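Local structure of ESX-1 secretion system protein EccA1 (Mycobacterium tuberculosis, 4F3V) at residues Arg192-Ala197 against Trp212-Ala217; Cys206-Ala211 against His238-Val243; Arg218-Asn223 against Ser251-Thr256; Glu149-Val154 against Ala181-Leu186. The protein probably acts as a cytosolic ATPase that energises export of ESX-1 virulence substrates, the chain here being its N-terminal TPR domain without the ATPase part. All coordinates share one frame; numbering follows the deposited sequence.

Contact 1. Residues Arg192-Ala197 against Trp212-Ala217. With SO4 (sulfate ion), chain E.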
# COMPACT_ATOMS: atom_id res chain seq x y z
N ARG A 192 -16.33 16.14 -4.87
CA ARG A 192 -15.95 17.01 -3.74
C ARG A 192 -14.72 16.42 -2.98
O ARG A 192 -13.71 17.10 -2.78
CB ARG A 192 -17.12 17.19 -2.76
CG ARG A 192 -16.80 18.11 -1.58
CD ARG A 192 -17.95 18.29 -0.59
NE ARG A 192 -18.45 17.02 -0.05
CZ ARG A 192 -17.99 16.37 1.03
NH1 ARG A 192 -16.97 16.84 1.76
NH2 ARG A 192 -18.55 15.23 1.39
N ARG A 193 -14.79 15.16 -2.59
CA ARG A 193 -13.71 14.58 -1.79
C ARG A 193 -12.40 14.45 -2.55
O ARG A 193 -11.33 14.69 -1.97
CB ARG A 193 -14.11 13.22 -1.20
CG ARG A 193 -15.28 13.32 -0.26
CD ARG A 193 -15.56 11.99 0.39
NE ARG A 193 -16.74 12.02 1.24
CZ ARG A 193 -16.79 12.58 2.45
NH1 ARG A 193 -15.72 13.18 2.97
NH2 ARG A 193 -17.92 12.53 3.15
N LEU A 194 -12.46 14.06 -3.82
CA LEU A 194 -11.25 13.89 -4.62
C LEU A 194 -10.60 15.24 -4.93
O LEU A 194 -9.37 15.35 -4.94
CB LEU A 194 -11.54 13.10 -5.90
CG LEU A 194 -11.89 11.61 -5.70
CD1 LEU A 194 -12.32 10.98 -7.04
CD2 LEU A 194 -10.73 10.85 -5.05
N THR A 195 -11.43 16.26 -5.15
CA THR A 195 -10.94 17.63 -5.35
C THR A 195 -10.26 18.18 -4.09
O THR A 195 -9.16 18.71 -4.18
CB THR A 195 -12.05 18.57 -5.85
OG1 THR A 195 -12.57 18.04 -7.08
CG2 THR A 195 -11.49 20.00 -6.08
N GLU A 196 -10.87 18.00 -2.92
CA GLU A 196 -10.23 18.38 -1.66
C GLU A 196 -8.93 17.61 -1.39
O GLU A 196 -7.91 18.20 -0.99
CB GLU A 196 -11.19 18.24 -0.48
CG GLU A 196 -12.26 19.33 -0.47
CD GLU A 196 -13.26 19.24 0.68
OE1 GLU A 196 -12.89 18.70 1.75
OE2 GLU A 196 -14.40 19.77 0.55
N ALA A 197 -8.96 16.29 -1.61
CA ALA A 197 -7.78 15.47 -1.38
C ALA A 197 -6.64 15.88 -2.33
O ALA A 197 -5.46 15.77 -2.00
CB ALA A 197 -8.12 13.99 -1.53
N TRP A 212 -8.32 9.71 -12.46
CA TRP A 212 -9.11 8.63 -13.03
C TRP A 212 -10.52 8.59 -12.52
O TRP A 212 -11.46 8.52 -13.28
CB TRP A 212 -8.45 7.27 -12.76
CG TRP A 212 -9.26 6.12 -13.25
CD1 TRP A 212 -10.02 5.21 -12.50
CD2 TRP A 212 -9.38 5.66 -14.64
NE1 TRP A 212 -10.60 4.28 -13.31
CE2 TRP A 212 -10.25 4.49 -14.61
CE3 TRP A 212 -8.87 6.10 -15.86
CZ2 TRP A 212 -10.59 3.81 -15.78
CZ3 TRP A 212 -9.21 5.41 -17.02
CH2 TRP A 212 -10.07 4.29 -16.98
N TYR A 213 -10.67 8.64 -11.20
CA TYR A 213 -12.00 8.55 -10.61
C TYR A 213 -12.80 9.84 -10.79
O TYR A 213 -14.03 9.77 -10.94
CB TYR A 213 -11.92 8.06 -9.15
CG TYR A 213 -11.71 6.56 -9.08
CD1 TYR A 213 -12.75 5.67 -9.35
CD2 TYR A 213 -10.47 6.02 -8.78
CE1 TYR A 213 -12.57 4.29 -9.31
CE2 TYR A 213 -10.28 4.64 -8.73
CZ TYR A 213 -11.32 3.78 -8.99
OH TYR A 213 -11.13 2.42 -8.95
N LEU A 214 -12.13 10.99 -10.80
CA LEU A 214 -12.83 12.23 -11.19
C LEU A 214 -13.35 12.09 -12.61
O LEU A 214 -14.50 12.46 -12.88
CB LEU A 214 -11.93 13.48 -11.10
CG LEU A 214 -11.68 14.12 -9.72
CD1 LEU A 214 -10.52 15.13 -9.78
CD2 LEU A 214 -12.97 14.78 -9.22
N ALA A 215 -12.52 11.58 -13.53
CA ALA A 215 -12.94 11.44 -14.95
C ALA A 215 -14.11 10.51 -15.05
O ALA A 215 -15.10 10.80 -15.75
CB ALA A 215 -11.79 10.96 -15.83
N MET A 216 -14.03 9.38 -14.36
CA MET A 216 -15.13 8.41 -14.37
C MET A 216 -16.42 8.99 -13.77
O MET A 216 -17.50 8.78 -14.32
CB MET A 216 -14.74 7.12 -13.65
CG MET A 216 -13.72 6.26 -14.39
SD MET A 216 -14.23 5.73 -16.05
CE MET A 216 -13.13 6.64 -17.12
N ALA A 217 -16.30 9.73 -12.67
CA ALA A 217 -17.48 10.38 -12.09
C ALA A 217 -18.11 11.37 -13.08
O ALA A 217 -19.34 11.41 -13.22
CB ALA A 217 -17.16 11.08 -10.79
S SO4 E . -16.93 15.12 5.91
O1 SO4 E . -17.11 16.07 4.79
O2 SO4 E . -15.84 14.19 5.55
O3 SO4 E . -16.53 15.81 7.15
O4 SO4 E . -18.21 14.40 6.14

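Contact 2. Residues Cys206-Ala211 against His238-Val243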
# COMPACT_ATOMS: atom_id res chain seq x y z
N CYS A 206 -1.17 10.42 -4.99
CA CYS A 206 -2.43 9.78 -5.38
C CYS A 206 -3.01 10.39 -6.68
O CYS A 206 -4.18 10.20 -7.00
CB CYS A 206 -3.44 9.89 -4.23
SG CYS A 206 -2.93 9.12 -2.65
N ALA A 207 -2.16 11.06 -7.46
CA ALA A 207 -2.60 11.81 -8.65
C ALA A 207 -3.36 10.94 -9.64
O ALA A 207 -4.34 11.37 -10.21
CB ALA A 207 -1.42 12.49 -9.34
N ARG A 208 -2.90 9.71 -9.83
CA ARG A 208 -3.50 8.84 -10.83
C ARG A 208 -4.94 8.41 -10.50
O ARG A 208 -5.83 8.53 -11.36
CB ARG A 208 -2.61 7.64 -11.07
CG ARG A 208 -1.29 8.05 -11.69
CD ARG A 208 -0.34 6.88 -11.75
NE ARG A 208 -0.87 5.85 -12.63
CZ ARG A 208 -0.61 4.55 -12.54
NH1 ARG A 208 0.15 4.05 -11.58
NH2 ARG A 208 -1.17 3.74 -13.43
N ALA A 209 -5.16 7.94 -9.27
CA ALA A 209 -6.50 7.56 -8.83
C ALA A 209 -7.41 8.78 -8.74
O ALA A 209 -8.58 8.72 -9.09
CB ALA A 209 -6.46 6.85 -7.46
N ILE A 210 -6.88 9.91 -8.28
CA ILE A 210 -7.66 11.13 -8.17
C ILE A 210 -8.22 11.50 -9.57
O ILE A 210 -9.44 11.68 -9.73
CB ILE A 210 -6.85 12.30 -7.58
CG1 ILE A 210 -6.59 12.07 -6.09
CG2 ILE A 210 -7.62 13.61 -7.78
CD1 ILE A 210 -5.61 13.07 -5.47
N ALA A 211 -7.35 11.60 -10.57
CA ALA A 211 -7.79 12.03 -11.92
C ALA A 211 -8.69 10.98 -12.58
O ALA A 211 -9.70 11.32 -13.17
CB ALA A 211 -6.59 12.34 -12.81
N HIS A 238 0.57 10.65 -16.90
CA HIS A 238 0.67 9.29 -16.37
C HIS A 238 0.06 8.34 -17.37
O HIS A 238 -0.97 7.71 -17.09
CB HIS A 238 -0.04 9.20 -15.02
CG HIS A 238 0.51 10.14 -13.96
ND1 HIS A 238 1.66 9.89 -13.30
CD2 HIS A 238 0.03 11.37 -13.47
CE1 HIS A 238 1.90 10.90 -12.42
NE2 HIS A 238 0.90 11.80 -12.53
N PRO A 239 0.67 8.22 -18.56
CA PRO A 239 0.08 7.44 -19.63
C PRO A 239 -0.09 5.96 -19.31
O PRO A 239 0.77 5.37 -18.64
CB PRO A 239 1.04 7.64 -20.80
CG PRO A 239 2.33 8.02 -20.18
CD PRO A 239 1.98 8.79 -18.94
N GLU A 240 -1.18 5.39 -19.79
CA GLU A 240 -1.55 4.04 -19.45
C GLU A 240 -2.50 3.52 -20.51
O GLU A 240 -3.35 4.26 -20.97
CB GLU A 240 -2.33 4.09 -18.15
CG GLU A 240 -1.88 3.13 -17.13
CD GLU A 240 -2.91 3.02 -16.05
OE1 GLU A 240 -3.14 3.99 -15.30
OE2 GLU A 240 -3.48 1.93 -15.99
N PRO A 241 -2.38 2.22 -20.87
CA PRO A 241 -3.35 1.63 -21.81
C PRO A 241 -4.83 1.91 -21.50
O PRO A 241 -5.56 2.27 -22.40
CB PRO A 241 -3.05 0.13 -21.72
CG PRO A 241 -1.58 0.09 -21.45
CD PRO A 241 -1.28 1.28 -20.56
N LYS A 242 -5.27 1.76 -20.26
CA LYS A 242 -6.69 1.95 -19.98
C LYS A 242 -7.13 3.44 -20.08
O LYS A 242 -8.33 3.73 -20.27
CB LYS A 242 -7.08 1.34 -18.63
CG LYS A 242 -7.20 2.32 -17.48
CD LYS A 242 -7.20 1.67 -16.10
CE LYS A 242 -6.85 2.73 -15.06
NZ LYS A 242 -7.13 2.36 -13.66
N VAL A 243 -6.18 4.38 -19.96
CA VAL A 243 -6.49 5.79 -20.11
C VAL A 243 -6.66 6.11 -21.60
O VAL A 243 -7.64 6.76 -21.99
CB VAL A 243 -5.41 6.69 -19.47
CG1 VAL A 243 -5.72 8.16 -19.72
CG2 VAL A 243 -5.34 6.43 -17.98
O HOH W 1 -2.46 6.69 -14.96

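Contact 3. Residues Arg218-Asn223 against Ser251-Thr256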
# COMPACT_ATOMS: atom_id res chain seq x y z
N ARG A 218 -17.28 12.19 -13.72
CA ARG A 218 -17.80 13.17 -14.67
C ARG A 218 -18.49 12.50 -15.84
O ARG A 218 -19.57 12.94 -16.27
CB ARG A 218 -16.69 14.07 -15.20
CG ARG A 218 -16.08 14.95 -14.13
CD ARG A 218 -17.02 16.05 -13.72
NE ARG A 218 -16.41 16.80 -12.63
CZ ARG A 218 -17.04 17.69 -11.87
NH1 ARG A 218 -18.32 17.95 -12.04
NH2 ARG A 218 -16.35 18.31 -10.93
N ARG A 219 -17.86 11.47 -16.38
CA ARG A 219 -18.44 10.77 -17.52
C ARG A 219 -19.81 10.16 -17.16
O ARG A 219 -20.76 10.29 -17.91
CB ARG A 219 -17.51 9.68 -18.02
CG ARG A 219 -18.12 8.83 -19.14
CD ARG A 219 -17.07 7.99 -19.82
NE ARG A 219 -16.31 8.76 -20.79
CZ ARG A 219 -15.20 8.32 -21.37
NH1 ARG A 219 -14.70 7.12 -21.08
NH2 ARG A 219 -14.59 9.08 -22.27
N SER A 220 -19.91 9.52 -16.00
CA SER A 220 -21.18 8.89 -15.60
C SER A 220 -22.28 9.92 -15.34
O SER A 220 -23.45 9.64 -15.54
CB SER A 220 -21.00 7.99 -14.39
OG SER A 220 -20.18 6.87 -14.75
N GLN A 221 -21.91 11.12 -14.92
CA GLN A 221 -22.89 12.22 -14.83
C GLN A 221 -23.27 12.82 -16.17
O GLN A 221 -24.19 13.64 -16.24
CB GLN A 221 -22.35 13.33 -13.95
CG GLN A 221 -22.21 12.95 -12.51
CD GLN A 221 -21.46 14.02 -11.75
OE1 GLN A 221 -20.48 14.60 -12.25
NE2 GLN A 221 -21.92 14.30 -10.55
N GLY A 222 -22.55 12.48 -17.23
CA GLY A 222 -22.84 12.99 -18.57
C GLY A 222 -21.93 14.12 -18.99
O GLY A 222 -22.04 14.61 -20.12
N ASN A 223 -21.05 14.58 -18.10
CA ASN A 223 -20.18 15.73 -18.38
C ASN A 223 -18.95 15.24 -19.14
O ASN A 223 -17.86 15.14 -18.57
CB ASN A 223 -19.80 16.44 -17.07
CG ASN A 223 -19.05 17.76 -17.29
OD1 ASN A 223 -18.60 18.08 -18.40
ND2 ASN A 223 -18.90 18.52 -16.21
N SER A 251 -18.14 5.13 -24.28
CA SER A 251 -18.91 4.12 -23.56
C SER A 251 -18.07 3.42 -22.49
O SER A 251 -18.59 2.60 -21.77
CB SER A 251 -19.52 3.09 -24.52
OG SER A 251 -18.50 2.26 -25.06
N TYR A 252 -16.78 3.73 -22.39
CA TYR A 252 -15.95 3.18 -21.31
C TYR A 252 -16.37 3.82 -19.99
O TYR A 252 -16.05 5.00 -19.74
CB TYR A 252 -14.46 3.44 -21.60
CG TYR A 252 -13.49 2.64 -20.75
CD1 TYR A 252 -13.46 2.80 -19.37
CD2 TYR A 252 -12.58 1.76 -21.35
CE1 TYR A 252 -12.56 2.07 -18.62
CE2 TYR A 252 -11.67 1.04 -20.59
CZ TYR A 252 -11.68 1.20 -19.23
OH TYR A 252 -10.78 0.50 -18.46
N ARG A 253 -17.04 3.06 -19.13
CA ARG A 253 -17.54 3.59 -17.85
C ARG A 253 -17.19 2.73 -16.67
O ARG A 253 -16.99 1.53 -16.81
CB ARG A 253 -19.06 3.73 -17.87
CG ARG A 253 -19.56 4.46 -19.08
CD ARG A 253 -20.96 5.02 -18.91
NE ARG A 253 -21.16 6.09 -19.89
CZ ARG A 253 -21.92 7.16 -19.69
NH1 ARG A 253 -22.56 7.31 -18.53
NH2 ARG A 253 -22.03 8.09 -20.64
N LEU A 254 -17.14 3.37 -15.51
CA LEU A 254 -16.97 2.69 -14.24
C LEU A 254 -18.21 1.83 -13.94
O LEU A 254 -19.33 2.31 -14.02
CB LEU A 254 -16.81 3.75 -13.15
CG LEU A 254 -16.54 3.26 -11.75
CD1 LEU A 254 -15.23 2.46 -11.76
CD2 LEU A 254 -16.55 4.43 -10.77
N LYS A 255 -18.00 0.56 -13.61
CA LYS A 255 -19.11 -0.30 -13.18
C LYS A 255 -19.24 -0.10 -11.70
O LYS A 255 -18.28 -0.29 -10.97
CB LYS A 255 -18.84 -1.76 -13.52
CG LYS A 255 -18.60 -1.98 -15.00
CD LYS A 255 -18.54 -3.45 -15.40
CE LYS A 255 -17.98 -3.61 -16.81
NZ LYS A 255 -17.99 -5.04 -17.23
N THR A 256 -20.39 0.36 -11.23
CA THR A 256 -20.52 0.72 -9.82
C THR A 256 -21.29 -0.35 -9.08
O THR A 256 -21.90 -1.21 -9.69
CB THR A 256 -21.18 2.10 -9.63
OG1 THR A 256 -22.45 2.09 -10.29
CG2 THR A 256 -20.27 3.25 -10.17
O HOH W 2 -17.84 6.25 -15.76
O HOH W 3 -21.09 4.64 -13.88

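Contact 4. Residues Glu149-Val154 against Ala181-Leu186. With SO4 (sulfate ion), chain F.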
# COMPACT_ATOMS: atom_id res chain seq x y z
N GLU A 149 -12.73 -4.47 -3.08
CA GLU A 149 -13.90 -3.65 -3.48
C GLU A 149 -15.00 -3.59 -2.40
O GLU A 149 -16.21 -3.50 -2.70
CB GLU A 149 -14.47 -4.12 -4.82
CG GLU A 149 -13.44 -4.07 -5.94
CD GLU A 149 -13.94 -4.59 -7.28
OE1 GLU A 149 -15.13 -4.54 -7.59
OE2 GLU A 149 -13.09 -5.06 -8.07
N ARG A 150 -14.57 -3.56 -1.15
CA ARG A 150 -15.47 -3.44 -0.03
C ARG A 150 -15.62 -1.97 0.35
O ARG A 150 -15.08 -1.51 1.37
CB ARG A 150 -14.97 -4.31 1.12
CG ARG A 150 -15.20 -5.79 0.83
CD ARG A 150 -14.64 -6.67 1.94
NE ARG A 150 -15.35 -6.53 3.21
CZ ARG A 150 -15.32 -7.42 4.20
NH1 ARG A 150 -14.61 -8.55 4.09
NH2 ARG A 150 -16.02 -7.20 5.30
N TRP A 151 -16.32 -1.22 -0.51
CA TRP A 151 -16.28 0.23 -0.43
C TRP A 151 -16.91 0.80 0.81
O TRP A 151 -16.42 1.78 1.33
CB TRP A 151 -16.91 0.85 -1.67
CG TRP A 151 -16.24 0.33 -2.92
CD1 TRP A 151 -16.80 -0.45 -3.91
CD2 TRP A 151 -14.82 0.47 -3.30
NE1 TRP A 151 -15.86 -0.76 -4.88
CE2 TRP A 151 -14.66 -0.23 -4.57
CE3 TRP A 151 -13.74 1.14 -2.76
CZ2 TRP A 151 -13.44 -0.29 -5.23
CZ3 TRP A 151 -12.52 1.07 -3.42
CH2 TRP A 151 -12.37 0.38 -4.65
N THR A 152 -17.98 0.19 1.30
CA THR A 152 -18.59 0.67 2.54
C THR A 152 -17.65 0.43 3.75
O THR A 152 -17.61 1.25 4.65
CB THR A 152 -19.96 0.02 2.77
OG1 THR A 152 -19.83 -1.40 2.62
CG2 THR A 152 -20.97 0.52 1.73
N ASP A 153 -16.86 -0.64 3.73
CA ASP A 153 -15.89 -0.90 4.83
C ASP A 153 -14.72 0.11 4.73
O ASP A 153 -14.22 0.59 5.76
CB ASP A 153 -15.38 -2.34 4.77
CG ASP A 153 -16.47 -3.37 5.07
OD1 ASP A 153 -17.23 -3.14 6.03
OD2 ASP A 153 -16.55 -4.41 4.36
N VAL A 154 -14.32 0.46 3.51
CA VAL A 154 -13.34 1.51 3.31
C VAL A 154 -13.82 2.79 4.00
O VAL A 154 -13.11 3.36 4.81
CB VAL A 154 -13.05 1.78 1.82
CG1 VAL A 154 -12.27 3.09 1.66
CG2 VAL A 154 -12.28 0.60 1.20
N ALA A 181 -16.65 6.37 -2.65
CA ALA A 181 -17.89 7.07 -3.09
C ALA A 181 -18.17 6.91 -4.58
O ALA A 181 -19.29 6.58 -4.97
CB ALA A 181 -17.82 8.55 -2.76
N ALA A 182 -17.15 7.10 -5.41
CA ALA A 182 -17.29 6.92 -6.86
C ALA A 182 -17.74 5.51 -7.23
O ALA A 182 -18.64 5.34 -8.06
CB ALA A 182 -15.98 7.26 -7.54
N ASN A 183 -17.16 4.50 -6.58
CA ASN A 183 -17.50 3.12 -6.86
C ASN A 183 -18.91 2.74 -6.38
O ASN A 183 -19.44 1.71 -6.79
CB ASN A 183 -16.44 2.19 -6.26
CG ASN A 183 -15.21 2.05 -7.14
OD1 ASN A 183 -15.26 1.35 -8.14
ND2 ASN A 183 -14.12 2.70 -6.78
N LEU A 184 -19.48 3.56 -5.50
CA LEU A 184 -20.85 3.42 -5.04
C LEU A 184 -21.82 4.36 -5.81
O LEU A 184 -22.98 4.54 -5.41
CB LEU A 184 -20.93 3.68 -3.53
CG LEU A 184 -20.22 2.67 -2.62
CD1 LEU A 184 -20.01 3.23 -1.21
CD2 LEU A 184 -20.97 1.34 -2.59
N ALA A 185 -21.34 4.95 -6.90
CA ALA A 185 -22.14 5.85 -7.74
C ALA A 185 -22.57 7.14 -7.03
O ALA A 185 -23.54 7.78 -7.45
CB ALA A 185 -23.35 5.10 -8.31
N LEU A 186 -21.83 7.52 -5.99
CA LEU A 186 -22.04 8.76 -5.26
C LEU A 186 -21.09 9.79 -5.86
O LEU A 186 -20.12 10.22 -5.24
CB LEU A 186 -21.76 8.55 -3.77
CG LEU A 186 -22.60 7.47 -3.08
CD1 LEU A 186 -22.23 7.35 -1.61
CD2 LEU A 186 -24.09 7.71 -3.23
S SO4 F . -15.40 -10.12 7.13
O1 SO4 F . -16.85 -9.80 7.25
O2 SO4 F . -15.17 -10.68 5.79
O3 SO4 F . -14.60 -8.88 7.39
O4 SO4 F . -15.02 -11.14 8.12

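Contact 1. Residues Arg192-Ala197 against Trp212-Ala217
Tyr213 meets Leu194 through its CB and not its ring, whose one face is covered by the preceding Trp212, with CD1 3.7 Å above the plane near the ring centre. Two further flat groups, the guanidinium groups of Arg192 and Arg193, sit on the far side of helix 187-198. Arg192 NH2 lies over the centre of the Arg193 group, 3.2 Å above its plane, and a sulfate oxygen takes up its edge: Arg193 NH1 donates to sulfate O2 at 2.8 Å, nearly straight at 176°. Arg192 NH1 adds a more bent bond of 3.1 Å to sulfate O1.

Between the helices, roughly antiparallel with segment axes coming within 10.0 Å, the contact is aliphatic. Leu194, its CG beside the backbone N (chi1 -69°), presses CD1 on Tyr213 CB at 3.6 Å, while its CB faces Leu214 CG at 4.0 Å. The Leu214 and Thr195 side chains cross at about a right angle, Leu214 CD2 beside Thr195 OG1, a hydroxyl bonded to Glu191 O. No hydrogen bond joins the two segments, so shape and apolar burial hold them. The sulfate, probably from the crystallisation liquor, would together with Glu189, which pairs with Arg193, offset the charge of the two close arginines.

Contact 2. Residues Cys206-Ala211 against His238-Val243
Arg208 and His238 bring the two backbones nearest, with CA atoms 6.9 Å apart. The first segment is the opening turn of helix 207-221, with Cys206 at its N-cap. The second is a short link: His238 is the first residue to leave helix 224-237, Pro239 and Glu240 are extended, and Glu240 takes the N-cap position of helix 241-248.

Arg208 carries most of the contact, using its aliphatic and its charged parts on different partners. Its CG sits over one face of the imidazole, 3.9 Å from the centroid of the His238 ring and 24° off the normal, a CH-pi contact displaced toward the rim. Ala207 CB approaches His238 NE2 at 4.0 Å. The arginine chain bends at the CG-CD bond (chi3 64°), which carries the guanidinium past the ring to Glu240. Arg208 NH2 then makes a salt bridge to Glu240 OE1 at 2.7 Å; the oxygen lies near the guanidinium plane, but the nitrogen meets it from above the carboxylate, the two planes being 81° apart. A water completes the link: it accepts from Arg208 NE at 2.9 Å and donates to both His238 O and Glu240 OE1. The same carboxylate oxygen is thus held twice, and the carbonyl just after one helix is tied to the side chain at the N-cap of the next.

This surface contact joins the start of one helix to the turn following its neighbour, consistent with the successive antiparallel helices of a tetratricopeptide-repeat domain.

Contact 3. Residues Arg218-Asn223 against Ser251-Thr256
Ser220 OG is held by two waters, each 2.6 Å away, that bridge it to the backbone of Leu254. One water accepts from Leu254 N at 3.0 Å and the other donates to Leu254 O at 2.9 Å, so both polar groups of that residue are tied to a single hydroxyl. The direct bond comes from Arg219, whose NH1 donates to Tyr252 O at 2.8 Å. The nitrogen lies in the carbonyl plane, on a lone pair, and the oxygen sits at the guanidinium edge. With CG anti to the backbone N (chi1 175°) and a bend at chi3, the Arg219 chain turns its head to this carbonyl, while NH2 goes to Glu224 in a salt bridge and to Ala246 O.

Arg253 reaches back across the helix end. One face of its guanidinium covers Arg219 O, which is 3.5 Å from Arg253 NH1, and its NH1 also packs on Ser220 CA at 3.6 Å.

Helix 207-221 ends here in a Schellman motif at Gly222. The irregular 251-256 segment, which leads from helix 241-248 toward helix 259-263, runs alongside this end; Tyr252 also packs on helix 241-248, and Ser220 and Thr256 both touch Phe187 of helix 187-198.

Contact 4. Residues Glu149-Val154 against Ala181-Leu186
Trp151 starts its contact at CB, which rests against Leu184 CG at 3.9 Å. With CG beside the backbone N (chi1 -55°), the indole is laid over Asn183. CG, CD1 and CD2 lie near Asn183 CB, which comes closest at NE1, 3.3 Å away, and stands over the face of the five-membered ring, 14° off its normal, in a CH-pi contact. Trp151 CE2 is 3.4 Å from the same Asn183 CB. Farther out, CZ2 and CH2 meet Asn183 ND2, CZ2 at 3.4 Å. The amide and the indole are stacked, their planes only 4° apart. ND2 donates to Val179 O within its own helix, a bond that gives this nitrogen a partner and would restrain the amide's rotation. On the opposite indole face lies Glu149 CA, 3.6 Å above the plane, so the ring is clamped between backbone and amide.

Thr152 CG2 adds a looser contact with Leu184 CD1. Beside the contact, Arg150 grips Asp153 OD2 with NE and NH2 and binds a sulfate, probably from the crystallisation liquor.

The contact sets the beginning of helix 151-158 against the end of helix 167-183, which closes in a Schellman motif at Ala185. Val154 touches Tyr145 of helix 134-147, and Ala181 and Ala182 pack against helix 187-198.

Helix 207-221 runs through three of the four contacts: its start serves contact 2, its middle contact 1 and its end contact 3. Contact 4 lies earlier in the chain, between helices 151-158 and 167-183, but joins the group, because Asn183 ND2 touches Tyr213 of contact 1 and Thr256 of contact 3 packs on Asn183 O. Contact 2, at the surface, relies on a salt bridge, a CH-pi contact and a shared water. The other three are partly buried, yet differ in chemistry: contact 1 is aliphatic between helix flanks, contact 4 stacks an indole on an amide, and contact 3 binds a loop through its backbone carbonyls and amide. Trp212, touching Lys242 and Tyr252, connects contacts 1, 2 and 3.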